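Local coordinates for putative branched-chain-amino-acid aminotransferase (Thermotoga maritima MSB8, PDB 3CSW), which probably transfers the amino group of leucine, isoleucine or valine to 2-oxoglutarate, using pyridoxal 5'-phosphate as cofactor, at residues E44-Y49 against Y57-R62; C162-L167 against G177-V182; G202-N207 against F236-S241. All blocks are in the same frame, centred on the assembly; numbering follows the deposited sequence. Where two conformers were deposited one is given.

Three parts of the class-IV aminotransferase fold close on one pyridoxal-5'-phosphate, and they follow one another along the chain without interleaving. Contact 1 joins strand 42-49 of the six-stranded antiparallel sheet to helix 56-68 and lies across the chain's centre from contact 2, about 19 Å from it between centres. Contact 2 ties strand 164-168 of one mixed sheet to strand 181-186 of another, which neighbours strand 234-239 of contact 3, about 11 Å away between centres, and Tyr-163 meets His-239 between them. Contact 3 touches contact 1, about 12 Å away between centres, through the salt bridge of Lys-58 with Glu-206. The phosphate is held by contacts 1 and 3, while contact 2 runs beside the pyridine ring.

Contact 1: E44-Y49 against Y57-R62; sequences ETLRTY and YKHYTR. With PLP (pyridoxal-5'-phosphate), chain E.
The guanidinium of Arg-62 stands between the cofactor phosphate and a carboxylate. Its NH2 donates to O1P of PLP at 2.9 Å, NH1 adding a weak second bond to the same oxygen, while its NE/NH2 edge grips Glu-44. That grip is side-on, with NE bonded to Glu-44 OE2 at 2.9 Å and NH2 to Glu-44 OE1 at 3.0 Å, each on a syn lone pair. The two planes are 29° apart, so this bidentate salt bridge fixes the rotation of the guanidinium. Bends at chi2 and chi3 bring Arg-62 there.

Segments 44-49 and 57-62, on strand 42-49 and helix 56-68, run nearly antiparallel and place Glu-44 of the sheet behind Arg-62 at the phosphate end of the PLP site in this class-IV fold. Glu-44 is thus second shell to the phosphate, and His-59, one turn before Arg-62, positions it: His-59 ND1 donates to Glu-44 OE1 at 2.7 Å, almost straight (168°), in the imidazole plane but from above that of the carboxylate. Leu-46 holds the ring from one face by a CH-pi contact, CG lying 4.0 Å from the His-59 centroid. Glu-44 also touches Lys-145, probable attachment site of the cofactor but unlinked here.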
loop_
_atom_site.group_PDB
_atom_site.type_symbol
_atom_site.label_atom_id
_atom_site.label_comp_id
_atom_site.label_asym_id
_atom_site.label_seq_id
_atom_site.Cartn_x
_atom_site.Cartn_y
_atom_site.Cartn_z
ATOM N N GLU A 44 -20.528 20.571 -7.981
ATOM C CA GLU A 44 -20.352 20.388 -9.423
ATOM C C GLU A 44 -20.012 21.727 -10.077
ATOM O O GLU A 44 -20.355 22.784 -9.541
ATOM C CB GLU A 44 -21.636 19.824 -10.048
ATOM C CG GLU A 44 -21.848 18.322 -9.866
ATOM C CD GLU A 44 -20.735 17.480 -10.504
ATOM O OE1 GLU A 44 -20.221 17.870 -11.559
ATOM O OE2 GLU A 44 -20.383 16.421 -9.945
ATOM N N THR A 45 -19.321 21.675 -11.221
ATOM C CA THR A 45 -19.005 22.866 -12.012
ATOM C C THR A 45 -19.535 22.658 -13.428
ATOM O O THR A 45 -19.422 21.573 -13.974
ATOM C CB THR A 45 -17.485 23.182 -12.057
ATOM O OG1 THR A 45 -16.770 22.137 -12.736
ATOM C CG2 THR A 45 -16.922 23.372 -10.640
ATOM N N LEU A 46 -20.150 23.693 -14.001
ATOM C CA LEU A 46 -20.679 23.627 -15.354
ATOM C C LEU A 46 -20.205 24.844 -16.115
ATOM O O LEU A 46 -19.748 25.816 -15.516
ATOM C CB LEU A 46 -22.222 23.601 -15.377
ATOM C CG LEU A 46 -22.998 22.489 -14.645
ATOM C CD1 LEU A 46 -23.186 22.848 -13.168
ATOM C CD2 LEU A 46 -24.335 22.241 -15.320
ATOM N N ARG A 47 -20.269 24.768 -17.441
ATOM C CA ARG A 47 -20.103 25.942 -18.297
ATOM C C ARG A 47 -21.246 25.973 -19.294
ATOM O O ARG A 47 -21.977 25.006 -19.427
ATOM C CB ARG A 47 -18.768 25.931 -19.033
ATOM C CG ARG A 47 -18.631 24.865 -20.110
ATOM C CD ARG A 47 -17.549 25.245 -21.104
ATOM N NE ARG A 47 -18.052 26.281 -21.983
ATOM C CZ ARG A 47 -17.321 26.929 -22.879
ATOM N NH1 ARG A 47 -16.019 26.681 -23.017
ATOM N NH2 ARG A 47 -17.909 27.834 -23.647
ATOM N N THR A 48 -21.398 27.095 -19.990
ATOM C CA THR A 48 -22.396 27.223 -21.026
ATOM C C THR A 48 -21.740 27.268 -22.403
ATOM O O THR A 48 -20.573 27.619 -22.534
ATOM C CB THR A 48 -23.208 28.522 -20.875
ATOM O OG1 THR A 48 -22.308 29.634 -20.933
ATOM C CG2 THR A 48 -23.977 28.548 -19.538
ATOM N N TYR A 49 -22.520 26.851 -23.401
ATOM C CA TYR A 49 -22.250 27.102 -24.822
ATOM C C TYR A 49 -23.496 27.832 -25.315
ATOM O O TYR A 49 -24.623 27.381 -25.080
ATOM C CB TYR A 49 -22.006 25.824 -25.612
ATOM C CG TYR A 49 -20.703 25.129 -25.260
ATOM C CD1 TYR A 49 -19.470 25.608 -25.717
ATOM C CD2 TYR A 49 -20.700 23.977 -24.480
ATOM C CE1 TYR A 49 -18.260 24.948 -25.394
ATOM C CE2 TYR A 49 -19.505 23.316 -24.149
ATOM C CZ TYR A 49 -18.296 23.807 -24.595
ATOM O OH TYR A 49 -17.149 23.128 -24.250
ATOM N N TYR A 57 -27.792 17.464 -17.203
ATOM C CA TYR A 57 -28.267 16.201 -16.649
ATOM C C TYR A 57 -27.109 15.343 -16.113
ATOM O O TYR A 57 -27.209 14.776 -15.043
ATOM C CB TYR A 57 -29.096 15.406 -17.685
ATOM C CG TYR A 57 -29.707 14.175 -17.065
ATOM C CD1 TYR A 57 -30.695 14.293 -16.091
ATOM C CD2 TYR A 57 -29.265 12.900 -17.408
ATOM C CE1 TYR A 57 -31.232 13.179 -15.477
ATOM C CE2 TYR A 57 -29.795 11.779 -16.798
ATOM C CZ TYR A 57 -30.781 11.921 -15.835
ATOM O OH TYR A 57 -31.316 10.807 -15.225
ATOM N N LYS A 58 -26.014 15.267 -16.862
ATOM C CA LYS A 58 -24.840 14.516 -16.443
ATOM C C LYS A 58 -24.268 15.032 -15.129
ATOM O O LYS A 58 -23.898 14.244 -14.261
ATOM C CB LYS A 58 -23.764 14.547 -17.534
ATOM C CG LYS A 58 -24.166 13.742 -18.757
ATOM C CD LYS A 58 -23.115 13.727 -19.837
ATOM C CE LYS A 58 -23.495 12.723 -20.922
ATOM N NZ LYS A 58 -22.490 12.830 -22.041
ATOM N N HIS A 59 -24.199 16.354 -14.994
ATOM C CA HIS A 59 -23.727 16.979 -13.760
ATOM C C HIS A 59 -24.696 16.778 -12.602
ATOM O O HIS A 59 -24.271 16.558 -11.487
ATOM C CB HIS A 59 -23.469 18.463 -13.984
ATOM C CG HIS A 59 -22.188 18.740 -14.699
ATOM N ND1 HIS A 59 -20.965 18.643 -14.076
ATOM C CD2 HIS A 59 -21.931 19.094 -15.979
ATOM C CE1 HIS A 59 -20.010 18.931 -14.943
ATOM N NE2 HIS A 59 -20.569 19.227 -16.098
ATOM N N TYR A 60 -25.992 16.858 -12.869
ATOM C CA TYR A 60 -27.015 16.589 -11.856
ATOM C C TYR A 60 -26.902 15.171 -11.280
ATOM O O TYR A 60 -27.008 14.971 -10.075
ATOM C CB TYR A 60 -28.417 16.785 -12.450
ATOM C CG TYR A 60 -29.530 16.613 -11.439
ATOM C CD1 TYR A 60 -29.869 17.640 -10.558
ATOM C CD2 TYR A 60 -30.218 15.413 -11.339
ATOM C CE1 TYR A 60 -30.875 17.475 -9.608
ATOM C CE2 TYR A 60 -31.229 15.227 -10.393
ATOM C CZ TYR A 60 -31.557 16.256 -9.533
ATOM O OH TYR A 60 -32.580 16.057 -8.611
ATOM N N THR A 61 -26.705 14.178 -12.137
ATOM C CA THR A 61 -26.620 12.791 -11.648
ATOM C C THR A 61 -25.325 12.554 -10.856
ATOM O O THR A 61 -25.330 11.760 -9.919
ATOM C CB THR A 61 -26.824 11.743 -12.781
ATOM O OG1 THR A 61 -25.674 11.707 -13.622
ATOM C CG2 THR A 61 -28.067 12.101 -13.622
ATOM N N ARG A 62 -24.233 13.229 -11.220
ATOM C CA ARG A 62 -22.967 13.137 -10.473
ATOM C C ARG A 62 -23.140 13.769 -9.106
ATOM O O ARG A 62 -22.605 13.276 -8.116
ATOM C CB ARG A 62 -21.799 13.853 -11.172
ATOM C CG ARG A 62 -20.770 12.969 -11.872
ATOM C CD ARG A 62 -19.332 13.457 -11.582
ATOM N NE ARG A 62 -19.105 14.847 -11.986
ATOM C CZ ARG A 62 -18.083 15.285 -12.719
ATOM N NH1 ARG A 62 -17.139 14.465 -13.149
ATOM N NH2 ARG A 62 -17.999 16.569 -13.011
HETATM N N1 PLP E . -10.488 15.518 -11.863
HETATM C C2 PLP E . -10.765 16.267 -10.724
HETATM C C2A PLP E . -10.013 15.934 -9.473
HETATM C C3 PLP E . -11.724 17.302 -10.778
HETATM O O3 PLP E . -11.953 18.110 -9.689
HETATM C C4 PLP E . -12.399 17.566 -11.994
HETATM C C4A PLP E . -13.378 18.704 -12.095
HETATM O O4A PLP E . -12.968 19.863 -12.296
HETATM C C5 PLP E . -12.096 16.800 -13.132
HETATM C C6 PLP E . -11.149 15.777 -13.048
HETATM C C5A PLP E . -12.612 17.181 -14.501
HETATM O O4P PLP E . -13.931 16.688 -14.685
HETATM P P PLP E . -14.990 17.378 -15.717
HETATM O O1P PLP E . -16.403 16.815 -15.462
HETATM O O2P PLP E . -14.578 17.073 -17.129
HETATM O O3P PLP E . -14.920 18.873 -15.435
#

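Contact 2: C162-L167 against G177-V182; sequences CYDVIL and GSFSNV. With PLP (pyridoxal-5'-phosphate), chain E.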
loop_
_atom_site.group_PDB
_atom_site.type_symbol
_atom_site.label_atom_id
_atom_site.label_comp_id
_atom_site.label_asym_id
_atom_site.label_seq_id
_atom_site.Cartn_x
_atom_site.Cartn_y
_atom_site.Cartn_z
ATOM N N CYS A 162 2.778 26.461 -13.078
ATOM C CA CYS A 162 2.209 25.492 -13.990
ATOM C C CYS A 162 0.704 25.704 -14.058
ATOM O O CYS A 162 0.127 26.510 -13.325
ATOM C CB CYS A 162 2.608 24.053 -13.596
ATOM S SG CYS A 162 2.050 23.531 -11.983
ATOM N N TYR A 163 0.080 24.996 -14.978
ATOM C CA TYR A 163 -1.351 25.072 -15.179
ATOM C C TYR A 163 -2.149 24.149 -14.245
ATOM O O TYR A 163 -3.178 24.519 -13.722
ATOM C CB TYR A 163 -1.618 24.677 -16.631
ATOM C CG TYR A 163 -3.036 24.798 -17.061
ATOM C CD1 TYR A 163 -3.548 26.032 -17.478
ATOM C CD2 TYR A 163 -3.863 23.681 -17.123
ATOM C CE1 TYR A 163 -4.860 26.148 -17.929
ATOM C CE2 TYR A 163 -5.189 23.790 -17.567
ATOM C CZ TYR A 163 -5.683 25.021 -17.958
ATOM O OH TYR A 163 -6.995 25.125 -18.398
ATOM N N ASP A 164 -1.706 22.909 -14.125
ATOM C CA ASP A 164 -2.283 21.944 -13.194
ATOM C C ASP A 164 -1.149 21.015 -12.762
ATOM O O ASP A 164 -0.107 20.971 -13.401
ATOM C CB ASP A 164 -3.436 21.173 -13.865
ATOM C CG ASP A 164 -4.365 20.471 -12.861
ATOM O OD1 ASP A 164 -4.154 20.608 -11.641
ATOM O OD2 ASP A 164 -5.315 19.769 -13.291
ATOM N N VAL A 165 -1.338 20.320 -11.644
ATOM C CA VAL A 165 -0.413 19.291 -11.160
ATOM C C VAL A 165 -1.056 17.900 -11.373
ATOM O O VAL A 165 -2.268 17.755 -11.303
ATOM C CB VAL A 165 -0.006 19.499 -9.676
ATOM C CG1 VAL A 165 0.857 20.767 -9.526
ATOM C CG2 VAL A 165 -1.235 19.528 -8.735
ATOM N N ILE A 166 -0.226 16.896 -11.673
ATOM C CA ILE A 166 -0.675 15.531 -11.914
ATOM C C ILE A 166 -0.533 14.669 -10.639
ATOM O O ILE A 166 0.573 14.450 -10.138
ATOM C CB ILE A 166 0.119 14.907 -13.091
ATOM C CG1 ILE A 166 0.124 15.852 -14.319
ATOM C CG2 ILE A 166 -0.387 13.532 -13.434
ATOM C CD1 ILE A 166 -1.217 16.409 -14.784
ATOM N N LEU A 167 -1.672 14.228 -10.108
ATOM C CA LEU A 167 -1.718 13.307 -8.977
ATOM C C LEU A 167 -1.576 11.871 -9.474
ATOM O O LEU A 167 -2.321 11.431 -10.361
ATOM C CB LEU A 167 -3.012 13.440 -8.157
ATOM C CG LEU A 167 -3.270 14.682 -7.295
ATOM C CD1 LEU A 167 -3.784 15.819 -8.159
ATOM C CD2 LEU A 167 -4.207 14.391 -6.101
ATOM N N GLY A 177 -5.199 15.173 -13.041
ATOM C CA GLY A 177 -4.826 16.476 -12.520
ATOM C C GLY A 177 -5.716 16.860 -11.344
ATOM O O GLY A 177 -6.741 16.226 -11.123
ATOM N N SER A 178 -5.335 17.923 -10.615
ATOM C CA SER A 178 -6.130 18.451 -9.481
ATOM C C SER A 178 -7.535 18.961 -9.879
ATOM O O SER A 178 -8.440 19.029 -9.039
ATOM C CB SER A 178 -5.351 19.523 -8.692
ATOM O OG SER A 178 -5.295 20.786 -9.349
ATOM N N PHE A 179 -7.717 19.306 -11.151
ATOM C CA PHE A 179 -9.015 19.785 -11.652
ATOM C C PHE A 179 -9.314 19.313 -13.094
ATOM O O PHE A 179 -10.226 19.846 -13.732
ATOM C CB PHE A 179 -9.120 21.327 -11.561
ATOM C CG PHE A 179 -8.108 22.096 -12.424
ATOM C CD1 PHE A 179 -8.372 22.382 -13.774
ATOM C CD2 PHE A 179 -6.915 22.585 -11.874
ATOM C CE1 PHE A 179 -7.458 23.093 -14.544
ATOM C CE2 PHE A 179 -5.996 23.311 -12.647
ATOM C CZ PHE A 179 -6.270 23.550 -13.998
ATOM N N SER A 180 -8.578 18.308 -13.582
ATOM C CA SER A 180 -8.703 17.822 -14.952
ATOM C C SER A 180 -8.393 16.341 -15.041
ATOM O O SER A 180 -7.814 15.804 -14.144
ATOM C CB SER A 180 -7.708 18.569 -15.857
ATOM O OG SER A 180 -6.346 18.426 -15.411
ATOM N N ASN A 181 -8.796 15.691 -16.136
ATOM C CA ASN A 181 -8.331 14.350 -16.466
ATOM C C ASN A 181 -7.160 14.405 -17.467
ATOM O O ASN A 181 -6.951 15.413 -18.156
ATOM C CB ASN A 181 -9.457 13.473 -16.997
ATOM C CG ASN A 181 -10.501 13.135 -15.938
ATOM O OD1 ASN A 181 -11.623 13.659 -15.972
ATOM N ND2 ASN A 181 -10.149 12.251 -15.002
ATOM N N VAL A 182 -6.386 13.319 -17.506
ATOM C CA VAL A 182 -5.164 13.191 -18.318
ATOM C C VAL A 182 -5.314 12.166 -19.440
ATOM O O VAL A 182 -5.813 11.065 -19.243
ATOM C CB VAL A 182 -3.966 12.773 -17.405
ATOM C CG1 VAL A 182 -2.647 12.455 -18.223
ATOM C CG2 VAL A 182 -3.738 13.867 -16.351
HETATM N N1 PLP E . -10.488 15.518 -11.863
HETATM C C2 PLP E . -10.765 16.267 -10.724
HETATM C C2A PLP E . -10.013 15.934 -9.473
HETATM C C3 PLP E . -11.724 17.302 -10.778
HETATM O O3 PLP E . -11.953 18.110 -9.689
HETATM C C4 PLP E . -12.399 17.566 -11.994
HETATM C C4A PLP E . -13.378 18.704 -12.095
HETATM O O4A PLP E . -12.968 19.863 -12.296
HETATM C C5 PLP E . -12.096 16.800 -13.132
HETATM C C6 PLP E . -11.149 15.777 -13.048
HETATM C C5A PLP E . -12.612 17.181 -14.501
HETATM O O4P PLP E . -13.931 16.688 -14.685
HETATM P P PLP E . -14.990 17.378 -15.717
HETATM O O1P PLP E . -16.403 16.815 -15.462
HETATM O O2P PLP E . -14.578 17.073 -17.129
HETATM O O3P PLP E . -14.920 18.873 -15.435
#
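Ile-166 and Gly-177 form an antiparallel, non-hydrogen-bonded pair with CA atoms 4.3 Å apart, after which the second segment leaves the strand and turns through residues 178-180. Beside this pair, Ser-178 N donates to Val-165 O nearly along the C=O axis.

Asp-164 fills the turn. With CG anti to its backbone N (chi1 -162°), its carboxylate is gripped at both oxygens. OD1 accepts on its syn lone pair from Ser-178 OG at 2.6 Å, and Val-165 N reaches it from above the carboxylate plane. OD2 takes Ser-180 OG on the anti side at 2.7 Å and Phe-179 N on the syn side at 3.3 Å. These donors satisfy both oxygens of a buried, probably ionised carboxylate and hold it flat against the Phe-179 ring: the planes are 16° apart and OD2 lies 3.5 Å above the ring centre. Tyr-163 O meets the edge of that ring, while the Tyr-163 ring crosses it obliquely, CE2 being 3.7 Å from Phe-179 CZ; its hydroxyl goes on to His-239. Farther along, Ile-166 CD1 and Val-182 CG2 meet tip to tip.

Residues 177-181 all belong to the cofactor pocket, with Asn-181 OD1 3.6 Å from PLP C6. The carboxylate thus probably helps to shape the turn that lines the pyridine ring in the PLP site of this class-IV aminotransferase fold.

Contact 3: G202-N207 against F236-S241; sequences GITREN and FLTHTS. With PLP (pyridoxal-5'-phosphate), chain E.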
loop_
_atom_site.group_PDB
_atom_site.type_symbol
_atom_site.label_atom_id
_atom_site.label_comp_id
_atom_site.label_asym_id
_atom_site.label_seq_id
_atom_site.Cartn_x
_atom_site.Cartn_y
_atom_site.Cartn_z
ATOM N N GLY A 202 -14.675 12.293 -15.275
ATOM C CA GLY A 202 -14.966 13.589 -15.832
ATOM C C GLY A 202 -15.871 13.520 -17.051
ATOM O O GLY A 202 -15.756 12.603 -17.885
ATOM N N ILE A 203 -16.775 14.484 -17.127
ATOM C CA ILE A 203 -17.705 14.629 -18.252
ATOM C C ILE A 203 -16.998 15.050 -19.562
ATOM O O ILE A 203 -17.421 14.629 -20.639
ATOM C CB ILE A 203 -18.858 15.602 -17.886
ATOM C CG1 ILE A 203 -19.695 14.942 -16.777
ATOM C CG2 ILE A 203 -19.672 16.019 -19.162
ATOM C CD1 ILE A 203 -20.718 15.810 -16.129
ATOM N N THR A 204 -15.931 15.852 -19.473
ATOM C CA THR A 204 -15.118 16.197 -20.667
ATOM C C THR A 204 -14.368 14.969 -21.178
ATOM O O THR A 204 -14.331 14.694 -22.369
ATOM C CB THR A 204 -14.089 17.330 -20.389
ATOM O OG1 THR A 204 -14.681 18.333 -19.563
ATOM C CG2 THR A 204 -13.576 17.972 -21.706
ATOM N N ARG A 205 -13.754 14.242 -20.250
ATOM C CA ARG A 205 -13.108 12.961 -20.545
ATOM C C ARG A 205 -14.022 12.006 -21.329
ATOM O O ARG A 205 -13.636 11.457 -22.332
ATOM C CB ARG A 205 -12.671 12.334 -19.213
ATOM C CG ARG A 205 -12.169 10.891 -19.262
ATOM C CD ARG A 205 -12.109 10.297 -17.881
ATOM N NE ARG A 205 -11.502 8.978 -17.912
ATOM C CZ ARG A 205 -12.169 7.853 -18.160
ATOM N NH1 ARG A 205 -13.481 7.874 -18.385
ATOM N NH2 ARG A 205 -11.518 6.703 -18.165
ATOM N N GLU A 206 -15.219 11.785 -20.826
ATOM C CA GLU A 206 -16.200 10.915 -21.428
ATOM C C GLU A 206 -16.480 11.327 -22.872
ATOM O O GLU A 206 -16.450 10.484 -23.765
ATOM C CB GLU A 206 -17.465 10.992 -20.563
ATOM C CG GLU A 206 -18.733 10.282 -21.000
ATOM C CD GLU A 206 -19.940 10.837 -20.181
ATOM O OE1 GLU A 206 -20.017 10.630 -18.936
ATOM O OE2 GLU A 206 -20.768 11.548 -20.778
ATOM N N ASN A 207 -16.736 12.622 -23.085
ATOM C CA ASN A 207 -16.988 13.182 -24.414
ATOM C C ASN A 207 -15.827 13.040 -25.375
ATOM O O ASN A 207 -16.039 12.775 -26.569
ATOM C CB ASN A 207 -17.399 14.650 -24.316
ATOM C CG ASN A 207 -18.881 14.817 -24.014
ATOM O OD1 ASN A 207 -19.737 14.428 -24.811
ATOM N ND2 ASN A 207 -19.186 15.429 -22.888
ATOM N N PHE A 236 -2.363 15.677 -23.097
ATOM C CA PHE A 236 -3.339 16.763 -22.919
ATOM C C PHE A 236 -4.244 16.515 -21.709
ATOM O O PHE A 236 -4.314 15.387 -21.184
ATOM C CB PHE A 236 -4.149 17.052 -24.206
ATOM C CG PHE A 236 -5.142 15.957 -24.628
ATOM C CD1 PHE A 236 -6.423 15.908 -24.081
ATOM C CD2 PHE A 236 -4.812 15.039 -25.624
ATOM C CE1 PHE A 236 -7.337 14.935 -24.483
ATOM C CE2 PHE A 236 -5.720 14.068 -26.039
ATOM C CZ PHE A 236 -6.990 14.015 -25.458
ATOM N N LEU A 237 -4.900 17.594 -21.272
ATOM C CA LEU A 237 -5.825 17.585 -20.159
ATOM C C LEU A 237 -7.235 17.864 -20.643
ATOM O O LEU A 237 -7.432 18.490 -21.688
ATOM C CB LEU A 237 -5.456 18.660 -19.132
ATOM C CG LEU A 237 -4.012 18.749 -18.655
ATOM C CD1 LEU A 237 -3.817 19.985 -17.760
ATOM C CD2 LEU A 237 -3.586 17.440 -17.960
ATOM N N THR A 238 -8.221 17.419 -19.872
ATOM C CA THR A 238 -9.617 17.725 -20.162
ATOM C C THR A 238 -10.320 18.227 -18.893
ATOM O O THR A 238 -10.202 17.627 -17.840
ATOM C CB THR A 238 -10.372 16.469 -20.734
ATOM O OG1 THR A 238 -10.429 15.432 -19.746
ATOM C CG2 THR A 238 -9.687 15.927 -21.982
ATOM N N HIS A 239 -11.049 19.328 -18.997
ATOM C CA HIS A 239 -11.893 19.801 -17.898
ATOM C C HIS A 239 -13.011 20.703 -18.430
ATOM O O HIS A 239 -12.915 21.229 -19.517
ATOM C CB HIS A 239 -11.069 20.487 -16.780
ATOM C CG HIS A 239 -10.316 21.711 -17.206
ATOM N ND1 HIS A 239 -10.744 22.995 -16.911
ATOM C CD2 HIS A 239 -9.148 21.849 -17.874
ATOM C CE1 HIS A 239 -9.874 23.866 -17.390
ATOM N NE2 HIS A 239 -8.900 23.203 -17.982
ATOM N N THR A 240 -14.068 20.870 -17.645
ATOM C CA THR A 240 -15.268 21.570 -18.075
ATOM C C THR A 240 -15.038 22.935 -18.751
ATOM O O THR A 240 -15.544 23.185 -19.860
ATOM C CB THR A 240 -16.283 21.747 -16.888
ATOM O OG1 THR A 240 -16.917 20.491 -16.589
ATOM C CG2 THR A 240 -17.355 22.738 -17.243
ATOM N N SER A 241 -14.280 23.813 -18.094
ATOM C CA SER A 241 -14.205 25.193 -18.553
ATOM C C SER A 241 -13.538 25.341 -19.897
ATOM O O SER A 241 -14.027 26.104 -20.720
ATOM C CB SER A 241 -13.552 26.118 -17.502
ATOM O OG SER A 241 -12.255 25.681 -17.146
HETATM N N1 PLP E . -10.488 15.518 -11.863
HETATM C C2 PLP E . -10.765 16.267 -10.724
HETATM C C2A PLP E . -10.013 15.934 -9.473
HETATM C C3 PLP E . -11.724 17.302 -10.778
HETATM O O3 PLP E . -11.953 18.110 -9.689
HETATM C C4 PLP E . -12.399 17.566 -11.994
HETATM C C4A PLP E . -13.378 18.704 -12.095
HETATM O O4A PLP E . -12.968 19.863 -12.296
HETATM C C5 PLP E . -12.096 16.800 -13.132
HETATM C C6 PLP E . -11.149 15.777 -13.048
HETATM C C5A PLP E . -12.612 17.181 -14.501
HETATM O O4P PLP E . -13.931 16.688 -14.685
HETATM P P PLP E . -14.990 17.378 -15.717
HETATM O O1P PLP E . -16.403 16.815 -15.462
HETATM O O2P PLP E . -14.578 17.073 -17.129
HETATM O O3P PLP E . -14.920 18.873 -15.435
HETATM O O HOH W 1 -12.510 15.478 -17.814
#
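Thr-204 is the residue of helix 203-214 that packs closely on strand 234-239. Its CG2, anti to the backbone N, slides past Thr-238 in the opposite direction and comes 3.7 Å from Thr-238 CB. OG1 is turned the other way, anti to the carbonyl carbon (chi1 -40°), and lies beside the backbone where His-239 leads into Thr-240. It is spent on the cofactor: Thr-204 OG1 donates to PLP O2P at 2.7 Å.

Around that bond the two segments bind the phosphate at a helix N-terminus, with Gly-202 as N-cap residue. Ile-203 N bonds O1P at 2.9 Å and Thr-204 N bonds O2P at 3.0 Å, both fairly straight, so the helix end probably stabilises the phosphate charge. Gly-202 packs closely on the phosphate ester, its CA 3.5 Å from PLP O4P. From the turn after the strand, Thr-240 clasps a third oxygen, O3P, with its OG1 at 2.8 Å and its backbone N at 3.1 Å. Each of the three terminal oxygens is therefore held from this site.

The junction is looser beside Arg-205. Here Thr-238 OG1 stands 3.6 Å from Arg-205 N, and a water joins the two sides: it accepts from Arg-205 N, pairs with Thr-238 OG1 and donates to PLP O2P. His-239 points its CB away from the helix. The rest of Arg-205 leads away from the strand, its extended chain carrying the guanidinium to Pro-193 O and Glu-221.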